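PDB 3BDV: Alpha/beta hydrolase from Pectobacterium atrosepticum SCRI1043, which is probably a hydrolase of the alpha/beta-hydrolase fold, with no established substrate, and binds calcium in the crystal. Local coordinates for residues A[33-38]-A[78-82]; A[19-24]-A[45-49]; A[107-113]-A[138-143]. All coordinates share one frame; numbering follows the deposited sequence.

In the fold
The three contacts illustrate how a parallel sheet carries its loops and helices. Helix 34-41, which interaction 1 packs on strand 76-81, is also the connection between the two strands of interaction 2; strands 19-23 and 76-81 are neighbours in the sheet. The centres of these contacts lie about 8 Å apart, and Ile-79 O probably accepts a hydrogen bond from Val-23 N at 2.8 Å. Interaction 1 ends at Ser-82, in a sequence that fits the nucleophile elbow of this fold. Interactions 1 and 3 touch where Ser-82 OG packs against Leu-138 CD1 at 3.8 Å, although their centres are about 18 Å apart. Interactions 2 and 3 do not touch, and a calcium ion sits at interaction 2.

Interaction 1: residues A[33-38]-A[78-82]; sequences HWQSHW and LIGHS
Ile-79 on strand 76-81 directs its CG2 methyl at two tryptophans of helix 34-41. Trp-34 meets it with the rim of its six-membered ring, CZ3 lying 3.6 Å from CG2 and the methyl close to the ring plane, while Trp-38 CZ3 reaches the same methyl more loosely. Ile-79 O lies 3.0 Å from Gln-35 NE2; this amide is hydrogen-bonded through NE2 to Val-23 O and through OE1 to Ser-29 OG. At Gly-80 the carbonyl oxygen comes up to the edge of Trp-34 at CH2. His-81 offers one face to the edges of two rings: chi1 (-180°) carries its imidazole toward the helix and chi2 (-126°) turns the face. His-33 brings NE2 over that face, 3.2 Å from His-81 ND1, in an offset edge-to-face pair, and the five-membered ring of Trp-34 comes edge-on with planes at 85°. The opposite face is covered by Ser-82 CB, 4.0 Å above its centre. His-33 is itself oriented by the helix: its ND1 accepts the N-cap bond from Gln-35 N at 3.1 Å, nearly in the ring plane. Carbonyl oxygens of His-163 and Ile-164 accept hydrogen bonds from His-81 NE2 and Trp-34 NE1. With the capping bond on His-33, they limit rotation of all three rings of this buried aromatic cluster beside the probable nucleophile elbow.

Interaction 2: residues A[19-24]-A[45-49]; sequences TMVLVP and WQRIR. With CA (calcium ion), chain C.
A beta-alpha-beta unit is closed here: strand 19-23 leads through helix 34-41 to strand 46-47, which returns parallel beside it as one of the two edge strands within the chain. Three backbone bonds join them. Gln-46 N donates to Met-20 O at 2.8 Å, Leu-22 N reaches Gln-46 O almost straight (178° at the hydrogen), and Ile-48 N closes the ladder on Leu-22 O at 3.1 Å. At the start of the pair, selenomethionine Met-20 runs alongside Trp-45. Its CG stands 3.5 Å from the centroid of the five-membered ring, over the face, in a CH-pi contact, and a bend at chi2 (-53°) carries SE above the six-membered ring at the greater distance of 5.0 Å. At the other end, Ile-48 and Pro-24 lie alongside and point in opposite directions, CG1 to CD 3.7 Å, and Ile-48 CD1 rests on Val-23 CG1. Arg-47 stays extended as far as NE, passing Leu-22 CB and then Pro-24 CG to bring its guanidinium to Glu-39 and Asp-28, a salt bridge to each. Its backbone serves the metal: Arg-47 O binds the calcium ion at 2.4 Å, and Arg-47 N donates to water 1, itself a calcium ligand. Glu-68 and two further waters also bind the ion. In one of two conformers, Gln-46, its NE2 bonded to His-44 O, accepts from water 1 at OE1. This edge strand thus turns Arg-47 O and N to the ion and its water, and the cation would tend to polarise that carbonyl.

Interaction 3: residues A[107-113]-A[138-143]; sequences PAEPMRF and LMSFTR
Glu-109 OE1 is gripped by Arg-143 NE at 3.0 Å and by water 4 at 2.8 Å. It is one half of a side-on, two-pronged salt bridge tying the loop after strand 99-105 to the first turn of helix 141-151, at the periphery of the alpha/beta-hydrolase fold, in the loops at the strand ends. The other half runs from Arg-143 NH2 to Glu-109 OE2, also 3.0 Å. Both oxygens are met on the syn side and lie in the guanidinium plane, yet the carboxylate is turned by 33° against it, so the nitrogens approach from somewhat above its own plane. OE2 has a second donor in Trp-147 NE1, which helps fix the group's rotation. The helix start is tied in as well: Ser-140 caps it, its OG accepting from Arg-143 N, and Ser-140 N donates to water 4. Alongside, the backbones are joined by Glu-109 N giving a hydrogen bond to Leu-138 O at 3.0 Å. Beneath these polar links, selenomethionine Met-139 folds against the loop. Bends at chi2 and chi3 curl its methyl CE to within 3.4 Å of Ala-108 O, while its CB lies 3.2 Å from Pro-107 O. Leu-138 packs on the loop with two groups, its CB on Ala-108 CB and its CD1 methyl 3.8 Å from CZ of the Phe-113 ring.

Interaction 1: residues A[33-38]-A[78-82]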
loop_
_atom_site.group_PDB
_atom_site.type_symbol
_atom_site.label_atom_id
_atom_site.label_comp_id
_atom_site.label_asym_id
_atom_site.label_seq_id
_atom_site.Cartn_x
_atom_site.Cartn_y
_atom_site.Cartn_z
ATOM N N HIS A 33 0.355 11.076 9.032
ATOM C CA HIS A 33 0.582 9.740 8.517
ATOM C C HIS A 33 1.350 9.838 7.203
ATOM O O HIS A 33 1.156 10.776 6.420
ATOM C CB HIS A 33 -0.787 9.088 8.292
ATOM C CG HIS A 33 -0.759 7.628 8.007
ATOM N ND1 HIS A 33 -0.498 7.110 6.750
ATOM C CD2 HIS A 33 -1.110 6.576 8.781
ATOM C CE1 HIS A 33 -0.619 5.796 6.797
ATOM N NE2 HIS A 33 -0.984 5.448 8.018
ATOM N N TRP A 34 2.245 8.885 6.989
ATOM C CA TRP A 34 3.037 8.817 5.763
ATOM C C TRP A 34 2.234 8.931 4.485
ATOM O O TRP A 34 2.683 9.548 3.545
ATOM C CB TRP A 34 3.929 7.558 5.723
ATOM C CG TRP A 34 3.218 6.240 5.834
ATOM C CD1 TRP A 34 2.915 5.563 6.997
ATOM C CD2 TRP A 34 2.825 5.372 4.765
ATOM N NE1 TRP A 34 2.283 4.398 6.723
ATOM C CE2 TRP A 34 2.189 4.253 5.360
ATOM C CE3 TRP A 34 2.841 5.477 3.365
ATOM C CZ2 TRP A 34 1.639 3.228 4.604
ATOM C CZ3 TRP A 34 2.283 4.457 2.626
ATOM C CH2 TRP A 34 1.713 3.337 3.265
ATOM N N GLN A 35 1.067 8.322 4.401
ATOM C CA GLN A 35 0.278 8.466 3.172
ATOM C C GLN A 35 -0.116 9.930 2.918
ATOM O O GLN A 35 -0.139 10.384 1.767
ATOM C CB GLN A 35 -0.946 7.572 3.223
ATOM C CG GLN A 35 -0.612 6.110 3.000
ATOM C CD GLN A 35 -1.831 5.217 3.114
ATOM O OE1 GLN A 35 -2.681 5.461 3.958
ATOM N NE2 GLN A 35 -1.922 4.186 2.283
ATOM N N SER A 36 -0.326 10.678 4.003
ATOM C CA SER A 36 -0.620 12.095 3.902
ATOM C C SER A 36 0.636 12.919 3.585
ATOM O O SER A 36 0.570 13.881 2.808
ATOM C CB SER A 36 -1.366 12.602 5.155
ATOM O OG SER A 36 -2.653 11.961 5.289
ATOM N N HIS A 37 1.771 12.609 4.203
ATOM C CA HIS A 37 3.020 13.222 3.774
ATOM C C HIS A 37 3.199 13.029 2.283
ATOM O O HIS A 37 3.518 13.974 1.544
ATOM C CB HIS A 37 4.207 12.630 4.537
ATOM C CG HIS A 37 4.368 13.218 5.903
ATOM N ND1 HIS A 37 5.249 14.240 6.180
ATOM C CD2 HIS A 37 3.760 12.909 7.077
ATOM C CE1 HIS A 37 5.171 14.545 7.464
ATOM N NE2 HIS A 37 4.271 13.760 8.036
ATOM N N TRP A 38 2.976 11.818 1.828
ATOM C CA TRP A 38 3.231 11.502 0.407
ATOM C C TRP A 38 2.276 12.217 -0.549
ATOM O O TRP A 38 2.683 12.709 -1.612
ATOM C CB TRP A 38 3.236 9.989 0.181
ATOM C CG TRP A 38 4.365 9.290 0.878
ATOM C CD1 TRP A 38 5.286 9.843 1.764
ATOM C CD2 TRP A 38 4.658 7.899 0.825
ATOM N NE1 TRP A 38 6.140 8.878 2.190
ATOM C CE2 TRP A 38 5.767 7.670 1.663
ATOM C CE3 TRP A 38 4.107 6.827 0.136
ATOM C CZ2 TRP A 38 6.330 6.413 1.810
ATOM C CZ3 TRP A 38 4.664 5.591 0.288
ATOM C CH2 TRP A 38 5.773 5.398 1.105
ATOM N N LEU A 78 -1.105 0.209 -6.268
ATOM C CA LEU A 78 -1.907 0.415 -5.029
ATOM C C LEU A 78 -0.970 0.462 -3.842
ATOM O O LEU A 78 -0.153 -0.422 -3.674
ATOM C CB LEU A 78 -2.898 -0.725 -4.840
ATOM C CG LEU A 78 -4.013 -0.834 -5.895
ATOM C CD1 LEU A 78 -4.892 -2.028 -5.558
ATOM C CD2 LEU A 78 -4.808 0.472 -6.018
ATOM N N ILE A 79 -1.063 1.499 -3.024
ATOM C CA ILE A 79 -0.128 1.642 -1.864
ATOM C C ILE A 79 -1.059 1.623 -0.638
ATOM O O ILE A 79 -1.757 2.609 -0.298
ATOM C CB ILE A 79 0.704 2.920 -1.931
ATOM C CG1 ILE A 79 1.567 3.009 -3.194
ATOM C CG2 ILE A 79 1.556 3.077 -0.649
ATOM C CD1 ILE A 79 2.246 4.359 -3.431
ATOM N N GLY A 80 -1.115 0.457 0.000
ATOM C CA GLY A 80 -2.045 0.219 1.081
ATOM C C GLY A 80 -1.457 0.218 2.489
ATOM O O GLY A 80 -0.333 -0.194 2.672
ATOM N N HIS A 81 -2.259 0.590 3.478
ATOM C CA HIS A 81 -1.858 0.467 4.877
ATOM C C HIS A 81 -2.879 -0.368 5.636
ATOM O O HIS A 81 -4.067 -0.059 5.603
ATOM C CB HIS A 81 -1.742 1.859 5.546
ATOM C CG HIS A 81 -1.327 1.822 6.991
ATOM N ND1 HIS A 81 -2.041 2.435 7.997
ATOM C CD2 HIS A 81 -0.279 1.212 7.595
ATOM C CE1 HIS A 81 -1.441 2.218 9.154
ATOM N NE2 HIS A 81 -0.353 1.493 8.936
ATOM N N SER A 82 -2.421 -1.399 6.345
ATOM C CA SER A 82 -3.287 -2.137 7.285
ATOM C C SER A 82 -4.542 -2.742 6.599
ATOM O O SER A 82 -4.418 -3.523 5.652
ATOM C CB SER A 82 -3.616 -1.246 8.484
ATOM O OG SER A 82 -4.051 -2.052 9.592
#

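Interaction 2: residues A[19-24]-A[45-49]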
loop_
_atom_site.group_PDB
_atom_site.type_symbol
_atom_site.label_atom_id
_atom_site.label_comp_id
_atom_site.label_asym_id
_atom_site.label_seq_id
_atom_site.Cartn_x
_atom_site.Cartn_y
_atom_site.Cartn_z
ATOM N N THR A 19 0.426 5.462 -12.131
ATOM C CA THR A 19 -0.311 6.266 -11.178
ATOM C C THR A 19 -0.281 5.592 -9.820
ATOM O O THR A 19 -0.634 4.406 -9.713
ATOM C CB THR A 19 -1.770 6.413 -11.659
ATOM O OG1 THR A 19 -1.783 7.187 -12.862
ATOM C CG2 THR A 19 -2.650 7.087 -10.625
HETATM N N MSE A 20 0.138 6.321 -8.802
HETATM C CA MSE A 20 0.084 5.803 -7.447
HETATM C C MSE A 20 -1.297 6.041 -6.885
HETATM O O MSE A 20 -1.800 7.155 -6.955
HETATM C CB MSE A 20 1.053 6.542 -6.545
HETATM C CG MSE A 20 2.464 6.586 -7.023
HETATM SE SE MSE A 20 3.279 4.927 -7.469
HETATM C CE MSE A 20 5.130 5.491 -7.484
ATOM N N VAL A 21 -1.874 5.008 -6.278
ATOM C CA VAL A 21 -3.141 5.125 -5.556
ATOM C C VAL A 21 -2.942 4.793 -4.062
ATOM O O VAL A 21 -2.656 3.652 -3.726
ATOM C CB VAL A 21 -4.236 4.258 -6.193
ATOM C CG1 VAL A 21 -5.526 4.460 -5.437
ATOM C CG2 VAL A 21 -4.426 4.627 -7.680
ATOM N N LEU A 22 -3.125 5.797 -3.197
ATOM C CA LEU A 22 -3.046 5.621 -1.756
ATOM C C LEU A 22 -4.330 5.026 -1.185
ATOM O O LEU A 22 -5.402 5.565 -1.407
ATOM C CB LEU A 22 -2.754 6.948 -1.048
ATOM C CG LEU A 22 -1.453 7.591 -1.477
ATOM C CD1 LEU A 22 -1.526 9.094 -1.113
ATOM C CD2 LEU A 22 -0.239 6.878 -0.810
ATOM N N VAL A 23 -4.204 3.878 -0.521
ATOM C CA VAL A 23 -5.315 3.190 0.156
ATOM C C VAL A 23 -5.141 3.148 1.688
ATOM O O VAL A 23 -4.478 2.271 2.210
ATOM C CB VAL A 23 -5.501 1.752 -0.355
ATOM C CG1 VAL A 23 -6.803 1.162 0.157
ATOM C CG2 VAL A 23 -5.461 1.713 -1.937
ATOM N N PRO A 24 -5.744 4.103 2.413
ATOM C CA PRO A 24 -5.699 4.082 3.880
ATOM C C PRO A 24 -6.502 2.957 4.491
ATOM O O PRO A 24 -7.383 2.384 3.823
ATOM C CB PRO A 24 -6.272 5.456 4.280
ATOM C CG PRO A 24 -6.100 6.299 3.031
ATOM C CD PRO A 24 -6.389 5.333 1.914
ATOM N N TRP A 45 -0.388 12.229 -7.123
ATOM C CA TRP A 45 -0.784 10.893 -6.664
ATOM C C TRP A 45 -2.239 10.877 -6.273
ATOM O O TRP A 45 -2.757 11.874 -5.837
ATOM C CB TRP A 45 0.056 10.427 -5.505
ATOM C CG TRP A 45 1.497 10.158 -5.888
ATOM C CD1 TRP A 45 2.126 10.485 -7.066
ATOM C CD2 TRP A 45 2.494 9.551 -5.065
ATOM N NE1 TRP A 45 3.450 10.095 -7.019
ATOM C CE2 TRP A 45 3.707 9.538 -5.804
ATOM C CE3 TRP A 45 2.485 9.015 -3.783
ATOM C CZ2 TRP A 45 4.884 8.996 -5.307
ATOM C CZ3 TRP A 45 3.652 8.464 -3.292
ATOM C CH2 TRP A 45 4.845 8.478 -4.045
ATOM N N GLN A 46 -2.883 9.735 -6.448
ATOM C CA GLN A 46 -4.305 9.610 -6.164
ATOM C C GLN A 46 -4.537 8.954 -4.817
ATOM O O GLN A 46 -3.631 8.374 -4.239
ATOM C CB GLN A 46 -4.982 8.813 -7.259
ATOM C CG GLN A 46 -4.987 9.484 -8.651
ATOM C CD GLN A 46 -5.541 10.905 -8.621
ATOM O OE1 GLN A 46 -6.718 11.122 -8.335
ATOM N NE2 GLN A 46 -4.688 11.878 -8.908
ATOM N N ARG A 47 -5.762 9.059 -4.325
ATOM C CA ARG A 47 -6.112 8.567 -3.000
ATOM C C ARG A 47 -7.582 8.233 -2.941
ATOM O O ARG A 47 -8.433 8.966 -3.482
ATOM C CB ARG A 47 -5.723 9.615 -1.956
ATOM C CG ARG A 47 -6.049 9.237 -0.540
ATOM C CD ARG A 47 -5.428 10.218 0.395
ATOM N NE ARG A 47 -5.937 10.011 1.738
ATOM C CZ ARG A 47 -5.294 10.361 2.846
ATOM N NH1 ARG A 47 -4.153 11.007 2.790
ATOM N NH2 ARG A 47 -5.841 10.118 4.018
ATOM N N ILE A 48 -7.920 7.107 -2.314
ATOM C CA ILE A 48 -9.321 6.683 -2.314
ATOM C C ILE A 48 -10.046 7.542 -1.300
ATOM O O ILE A 48 -9.450 7.998 -0.335
ATOM C CB ILE A 48 -9.537 5.157 -2.021
ATOM C CG1 ILE A 48 -9.028 4.786 -0.629
ATOM C CG2 ILE A 48 -8.896 4.244 -3.107
ATOM C CD1 ILE A 48 -9.788 3.596 -0.034
ATOM N N ARG A 49 -11.332 7.735 -1.532
ATOM C CA ARG A 49 -12.214 8.430 -0.617
ATOM C C ARG A 49 -13.457 7.584 -0.330
ATOM O O ARG A 49 -13.933 6.868 -1.188
ATOM C CB ARG A 49 -12.682 9.727 -1.263
ATOM C CG ARG A 49 -11.604 10.574 -1.813
ATOM C CD ARG A 49 -10.655 11.119 -0.761
ATOM N NE ARG A 49 -9.576 11.828 -1.426
ATOM C CZ ARG A 49 -8.475 12.262 -0.817
ATOM N NH1 ARG A 49 -8.315 12.136 0.477
ATOM N NH2 ARG A 49 -7.543 12.875 -1.511
HETATM CA CA CA C . -9.624 9.766 -5.450
HETATM O O HOH W 1 -7.527 10.735 -5.992
HETATM O O HOH W 2 -11.878 9.901 -5.251
HETATM O O HOH W 3 -10.304 10.275 -7.738
#

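Interaction 3: residues A[107-113]-A[138-143]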
loop_
_atom_site.group_PDB
_atom_site.type_symbol
_atom_site.label_atom_id
_atom_site.label_comp_id
_atom_site.label_asym_id
_atom_site.label_seq_id
_atom_site.Cartn_x
_atom_site.Cartn_y
_atom_site.Cartn_z
ATOM N N PRO A 107 0.285 -4.802 6.477
ATOM C CA PRO A 107 -0.989 -5.473 6.256
ATOM C C PRO A 107 -1.442 -6.079 7.575
ATOM O O PRO A 107 -0.618 -6.592 8.333
ATOM C CB PRO A 107 -0.644 -6.560 5.246
ATOM C CG PRO A 107 0.671 -6.852 5.464
ATOM C CD PRO A 107 1.369 -5.542 5.815
ATOM N N ALA A 108 -2.739 -6.007 7.858
ATOM C CA ALA A 108 -3.253 -6.606 9.065
ATOM C C ALA A 108 -3.482 -8.125 8.854
ATOM O O ALA A 108 -3.808 -8.545 7.762
ATOM C CB ALA A 108 -4.544 -5.887 9.483
ATOM N N GLU A 109 -3.377 -8.899 9.923
ATOM C CA GLU A 109 -3.832 -10.276 9.926
ATOM C C GLU A 109 -5.331 -10.270 9.621
ATOM O O GLU A 109 -6.115 -9.604 10.303
ATOM C CB GLU A 109 -3.531 -10.894 11.312
ATOM C CG GLU A 109 -3.873 -12.338 11.457
ATOM C CD GLU A 109 -2.953 -13.246 10.672
ATOM O OE1 GLU A 109 -1.749 -13.306 11.000
ATOM O OE2 GLU A 109 -3.437 -13.910 9.744
ATOM N N PRO A 110 -5.743 -10.992 8.565
ATOM C CA PRO A 110 -7.186 -10.956 8.236
ATOM C C PRO A 110 -8.203 -11.261 9.359
ATOM O O PRO A 110 -9.283 -10.644 9.442
ATOM C CB PRO A 110 -7.270 -11.953 7.099
ATOM C CG PRO A 110 -5.963 -11.846 6.433
ATOM C CD PRO A 110 -4.980 -11.695 7.518
HETATM N N MSE A 111 -7.829 -12.116 10.285
HETATM C CA MSE A 111 -8.732 -12.437 11.376
HETATM C C MSE A 111 -9.061 -11.231 12.234
HETATM O O MSE A 111 -10.171 -11.168 12.788
HETATM C CB MSE A 111 -8.147 -13.588 12.212
HETATM C CG MSE A 111 -8.933 -14.000 13.462
HETATM SE SE MSE A 111 -10.275 -15.210 12.909
HETATM C CE MSE A 111 -9.147 -16.793 12.554
ATOM N N ARG A 112 -8.122 -10.278 12.390
ATOM C CA ARG A 112 -8.381 -9.123 13.217
ATOM C C ARG A 112 -9.579 -8.335 12.762
ATOM O O ARG A 112 -10.138 -7.605 13.527
ATOM C CB ARG A 112 -7.185 -8.181 13.204
ATOM C CG ARG A 112 -5.884 -8.786 13.706
ATOM C CD ARG A 112 -5.855 -9.030 15.174
ATOM N NE ARG A 112 -6.549 -10.205 15.614
ATOM C CZ ARG A 112 -6.083 -11.441 15.509
ATOM N NH1 ARG A 112 -4.898 -11.685 14.941
ATOM N NH2 ARG A 112 -6.781 -12.455 16.025
ATOM N N PHE A 113 -9.915 -8.432 11.491
ATOM C CA PHE A 113 -11.064 -7.730 10.956
ATOM C C PHE A 113 -12.100 -8.717 10.405
ATOM O O PHE A 113 -12.989 -8.338 9.621
ATOM C CB PHE A 113 -10.586 -6.770 9.860
ATOM C CG PHE A 113 -9.787 -5.617 10.370
ATOM C CD1 PHE A 113 -10.388 -4.591 11.034
ATOM C CD2 PHE A 113 -8.411 -5.569 10.173
ATOM C CE1 PHE A 113 -9.613 -3.542 11.500
ATOM C CE2 PHE A 113 -7.676 -4.524 10.580
ATOM C CZ PHE A 113 -8.254 -3.519 11.271
ATOM N N LEU A 138 -1.399 -5.478 14.944
ATOM C CA LEU A 138 -2.353 -6.190 14.097
ATOM C C LEU A 138 -1.720 -7.281 13.265
ATOM O O LEU A 138 -2.450 -8.025 12.644
ATOM C CB LEU A 138 -3.129 -5.215 13.195
ATOM C CG LEU A 138 -3.927 -4.167 13.961
ATOM C CD1 LEU A 138 -4.887 -3.403 13.082
ATOM C CD2 LEU A 138 -4.597 -4.856 15.183
HETATM N N MSE A 139 -0.395 -7.427 13.286
HETATM C CA MSE A 139 0.270 -8.465 12.507
HETATM C C MSE A 139 1.622 -8.833 13.087
HETATM O O MSE A 139 2.500 -7.987 13.191
HETATM C CB MSE A 139 0.401 -8.016 11.032
HETATM C CG MSE A 139 1.095 -9.002 10.101
HETATM SE SE MSE A 139 0.081 -10.528 9.596
HETATM C CE MSE A 139 -0.709 -9.882 7.903
ATOM N N SER A 140 1.784 -10.084 13.516
ATOM C CA SER A 140 3.108 -10.510 14.039
ATOM C C SER A 140 4.059 -10.596 12.868
ATOM O O SER A 140 3.643 -10.831 11.725
ATOM C CB SER A 140 3.090 -11.875 14.750
ATOM O OG SER A 140 2.806 -12.949 13.884
ATOM N N PHE A 141 5.341 -10.426 13.143
ATOM C CA PHE A 141 6.321 -10.534 12.064
ATOM C C PHE A 141 6.342 -11.911 11.403
ATOM O O PHE A 141 6.440 -12.029 10.173
ATOM C CB PHE A 141 7.717 -10.150 12.552
ATOM C CG PHE A 141 8.711 -10.116 11.447
ATOM C CD1 PHE A 141 8.712 -9.060 10.566
ATOM C CD2 PHE A 141 9.589 -11.169 11.245
ATOM C CE1 PHE A 141 9.613 -9.027 9.487
ATOM C CE2 PHE A 141 10.477 -11.160 10.182
ATOM C CZ PHE A 141 10.487 -10.093 9.301
ATOM N N THR A 142 6.213 -12.979 12.186
ATOM C CA THR A 142 6.288 -14.309 11.590
ATOM C C THR A 142 5.079 -14.539 10.697
ATOM O O THR A 142 5.211 -15.179 9.659
ATOM C CB THR A 142 6.548 -15.418 12.634
ATOM O OG1 THR A 142 5.497 -15.432 13.576
ATOM C CG2 THR A 142 7.868 -15.157 13.367
ATOM N N ARG A 143 3.924 -13.978 11.059
ATOM C CA ARG A 143 2.755 -14.097 10.200
ATOM C C ARG A 143 2.867 -13.233 8.969
ATOM O O ARG A 143 2.344 -13.606 7.906
ATOM C CB ARG A 143 1.444 -13.799 10.942
ATOM C CG ARG A 143 1.050 -14.892 11.873
ATOM C CD ARG A 143 0.636 -16.159 11.194
ATOM N NE ARG A 143 -0.639 -16.003 10.507
ATOM C CZ ARG A 143 -1.282 -16.963 9.869
ATOM N NH1 ARG A 143 -0.744 -18.144 9.747
ATOM N NH2 ARG A 143 -2.479 -16.711 9.321
HETATM O O HOH W 4 -0.665 -11.965 13.155
HETATM O O HOH W 5 -2.498 -10.174 14.373
#